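Local coordinates for ATP:cob(I)alamin adenosyltransferase (Salmonella enterica subsp. enterica serovar Livingstone, PDB 5CX7), which converts cob(I)alamin to adenosylcobalamin, the cofactor of propanediol dehydratase, and binds haem through its C-terminal domain, at the interface of chains A and B. Sequence-based numbering; all coordinates share one arbitrary frame. Chains: chain A/B, ATP:cob(I)alamin adenosyltransferase.

Contact 1: the interface of chains A and B. Residues chain A 54, 56-57; chain B 72-74.
The backbone carbonyl of A:Asp54, one of the flat groups at this junction, takes a hydrogen bond from the side-chain amine nitrogen NZ of B:Lys74. NZ meets A:Asp54 O at 2.8 Å, lying in the carbonyl plane with a C=O···N angle of 160°, close to the axis of the double bond. The A:Asp54 carboxylate does not take part: its OD1 stands 5.6 Å from B:Lys74 NZ, so any attraction between the two charges probably acts only at longer range. A second carbonyl, that of B:Ala72 near the end of helix 59-73, points at chain A and packs 3.4 Å from A:Leu56 CB. The same oxygen lies near the backbone N of A:Leu57, at a separation too long to be taken as a hydrogen bond. Between the two carbonyls, A:Leu56 and B:Lys74 cross obliquely. B:Lys74 follows the helix end in a left-handed backbone conformation, and beyond CG its chain is fully extended, which carries NZ past the leucine to A:Asp54. A:Leu56 CD1 continues its own chain (chi2 179°), leaving CD2 as the branch that rests against the lysine methylenes and, more distantly, B:Met73 CA. A:Leu57 adds a looser apolar touch, its CB 3.9 Å from B:Ala72 CB. Along the lysine, A:Leu56 CD2 lies 3.6 Å from both CG and CD of B:Lys74.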
# COMPACT_ATOMS: atom_id res chain seq x y z
N ASP A 54 7.95 -11.73 24.21
CA ASP A 54 6.67 -11.19 24.63
C ASP A 54 6.49 -9.67 24.52
O ASP A 54 5.46 -9.18 24.99
CB ASP A 54 6.28 -11.62 26.02
CG ASP A 54 6.25 -13.14 26.19
OD1 ASP A 54 5.68 -13.81 25.32
OD2 ASP A 54 6.82 -13.63 27.19
N LEU A 56 5.06 -6.32 23.07
CA LEU A 56 3.80 -6.04 22.38
C LEU A 56 4.08 -6.19 20.91
O LEU A 56 5.04 -5.59 20.36
CB LEU A 56 3.28 -4.62 22.64
CG LEU A 56 2.82 -4.24 24.03
CD1 LEU A 56 2.36 -2.78 24.07
CD2 LEU A 56 1.69 -5.16 24.48
N LEU A 57 3.19 -6.81 20.19
CA LEU A 57 3.36 -6.89 18.71
C LEU A 57 3.52 -5.50 18.05
O LEU A 57 4.28 -5.42 17.05
CB LEU A 57 2.26 -7.66 17.99
CG LEU A 57 2.02 -9.14 18.28
CD1 LEU A 57 0.91 -9.67 17.38
CD2 LEU A 57 3.30 -9.93 18.02
N ALA B 72 -2.24 -7.41 20.07
CA ALA B 72 -1.07 -6.60 19.75
C ALA B 72 -0.77 -5.51 20.84
O ALA B 72 0.40 -5.08 20.92
CB ALA B 72 -1.23 -5.96 18.38
N MET B 73 -1.82 -5.07 21.54
CA MET B 73 -1.72 -4.14 22.64
C MET B 73 -2.05 -4.77 23.98
O MET B 73 -2.01 -4.08 25.00
CB MET B 73 -2.59 -2.99 22.36
CG MET B 73 -2.14 -2.28 21.11
SD MET B 73 -1.00 -0.96 21.43
CE MET B 73 -1.59 0.10 22.55
N LYS B 74 -2.37 -6.07 24.04
CA LYS B 74 -2.70 -6.78 25.29
C LYS B 74 -3.76 -6.11 26.06
O LYS B 74 -3.66 -5.91 27.27
CB LYS B 74 -1.44 -7.04 26.17
CG LYS B 74 -0.42 -7.94 25.50
CD LYS B 74 0.82 -8.10 26.41
CE LYS B 74 1.93 -8.87 25.68
NZ LYS B 74 3.16 -8.92 26.54

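Contact 2: the interface of chains A and B. Residues chain A 62, 104, 127; chain B 89-91, 93, 96-97.
A:Phe104 inserts its ring among residues 89-96 of chain B in this apolar contact between two HbpS-like domains, the haem-degrading-protein family to which this C-terminal domain belongs. One face of the phenyl ring receives B:Leu90 CD2, a methyl centred over it at 3.6 Å from the ring centroid in a CH-pi contact. On the other side of the ring plane, but out beyond its rim, the imidazole of B:His96 turns its ND1–CE1 edge toward the CE2 corner of the phenyl ring; the planes are inclined by 66° in an edge-to-face arrangement. Here B:His96 CE1 lies 3.4 Å from A:Phe104 CE2. B:Leu93 CD1 meets the tip of the ring, 3.9 Å from A:Phe104 CZ, while the backbone O of B:Tyr91 sits at the ring edge, in plane. At the base of the side chain, B:Ala89 O packs 3.3 Å from A:Phe104 CB.

The phenylalanine reaches this position with CG lodged between its own backbone N and carbonyl carbon (chi1 46°), a crowded rotamer. B:Leu90 sends CD1 onward along its chain (chi2 176°) and uses the CD2 branch for the ring. A:Val127 CG2 flanks the same methyl at 3.7 Å, so B:Leu90 CD2 sits in the angle between the phenyl face and the first residue of helix 127-139; the valine and leucine side chains run past each other in opposite directions. Further along, A:Leu62 of helix 59-72 crosses B:Leu97 at about a right angle, with CD2 methyls 3.8 Å apart, and the same A:Leu62 CD2 rests 4.0 Å from B:His96 CB, behind the imidazole. B:Leu93 and B:His96 are presented together by the short helix 93-96, whose single turn directs both side chains toward A:Phe104.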
# COMPACT_ATOMS: atom_id res chain seq x y z
N LEU A 62 6.42 0.17 15.93
CA LEU A 62 6.62 1.47 16.56
C LEU A 62 8.11 1.79 16.80
O LEU A 62 8.47 2.94 16.64
CB LEU A 62 5.79 1.61 17.79
CG LEU A 62 4.25 1.63 17.64
CD1 LEU A 62 3.63 1.56 18.98
CD2 LEU A 62 3.75 2.80 16.87
N PHE A 104 4.77 10.30 19.71
CA PHE A 104 4.81 10.18 21.15
C PHE A 104 6.24 9.61 21.50
O PHE A 104 6.95 9.09 20.66
CB PHE A 104 3.70 9.34 21.80
CG PHE A 104 3.42 8.03 21.16
CD1 PHE A 104 4.26 6.90 21.36
CD2 PHE A 104 2.33 7.87 20.31
CE1 PHE A 104 3.98 5.68 20.75
CE2 PHE A 104 2.08 6.64 19.67
CZ PHE A 104 2.90 5.54 19.89
N VAL A 127 4.62 4.94 27.41
CA VAL A 127 5.46 5.95 26.83
C VAL A 127 6.64 6.33 27.82
O VAL A 127 7.82 6.52 27.44
CB VAL A 127 4.70 7.20 26.44
CG1 VAL A 127 5.66 8.31 26.00
CG2 VAL A 127 3.70 6.82 25.34
N ALA B 89 -1.86 10.08 25.70
CA ALA B 89 -0.46 9.63 25.55
C ALA B 89 -0.14 9.00 24.16
O ALA B 89 0.99 9.19 23.69
CB ALA B 89 -0.11 8.66 26.68
N LEU B 90 -1.13 8.32 23.57
CA LEU B 90 -0.97 7.67 22.29
C LEU B 90 -1.79 8.30 21.17
O LEU B 90 -2.17 7.63 20.23
CB LEU B 90 -1.26 6.20 22.42
CG LEU B 90 -0.46 5.42 23.44
CD1 LEU B 90 -0.93 3.98 23.53
CD2 LEU B 90 1.06 5.51 23.18
N TYR B 91 -1.97 9.58 21.21
CA TYR B 91 -2.64 10.33 20.13
C TYR B 91 -1.92 10.02 18.81
O TYR B 91 -0.66 9.98 18.77
CB TYR B 91 -2.61 11.83 20.40
CG TYR B 91 -3.07 12.59 19.21
CD1 TYR B 91 -4.43 12.63 18.88
CD2 TYR B 91 -2.17 13.29 18.42
CE1 TYR B 91 -4.90 13.35 17.77
CE2 TYR B 91 -2.63 13.97 17.30
CZ TYR B 91 -3.99 14.00 16.99
OH TYR B 91 -4.37 14.61 15.84
N LEU B 93 -2.05 7.06 17.18
CA LEU B 93 -1.69 5.66 17.08
C LEU B 93 -2.29 4.96 15.91
O LEU B 93 -1.60 4.18 15.26
CB LEU B 93 -2.13 4.94 18.38
CG LEU B 93 -1.70 3.48 18.49
CD1 LEU B 93 -0.19 3.38 18.72
CD2 LEU B 93 -2.45 2.82 19.61
N HIS B 96 -0.23 5.83 13.02
CA HIS B 96 1.18 5.26 13.16
C HIS B 96 1.24 3.81 12.75
O HIS B 96 2.21 3.38 12.20
CB HIS B 96 1.68 5.36 14.55
CG HIS B 96 1.65 6.73 15.14
ND1 HIS B 96 1.38 6.96 16.46
CD2 HIS B 96 1.80 7.94 14.58
CE1 HIS B 96 1.43 8.25 16.71
NE2 HIS B 96 1.66 8.87 15.57
N LEU B 97 0.19 3.05 13.05
CA LEU B 97 0.08 1.69 12.69
C LEU B 97 -0.69 1.41 11.38
O LEU B 97 -1.14 0.27 11.20
CB LEU B 97 -0.54 0.96 13.91
CG LEU B 97 0.42 1.01 15.12
CD1 LEU B 97 -0.24 0.44 16.32
CD2 LEU B 97 1.72 0.28 14.83

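Contact 1 and contact 2 have no residue in common, and the centres of their C-alpha atoms lie about 14 Å apart along one interface. Chain A connects them through helix 59-72: the loop leading into it serves contact 1 and its first turn reaches contact 2. Chain B uses separate segments, the end of helix 59-73 in contact 1 and the stretch around helix 93-96 in contact 2. The pairing is not an exact two-fold, so the two copies present different surfaces here. The deposited assembly holds eight copies, and this interface may or may not persist in solution.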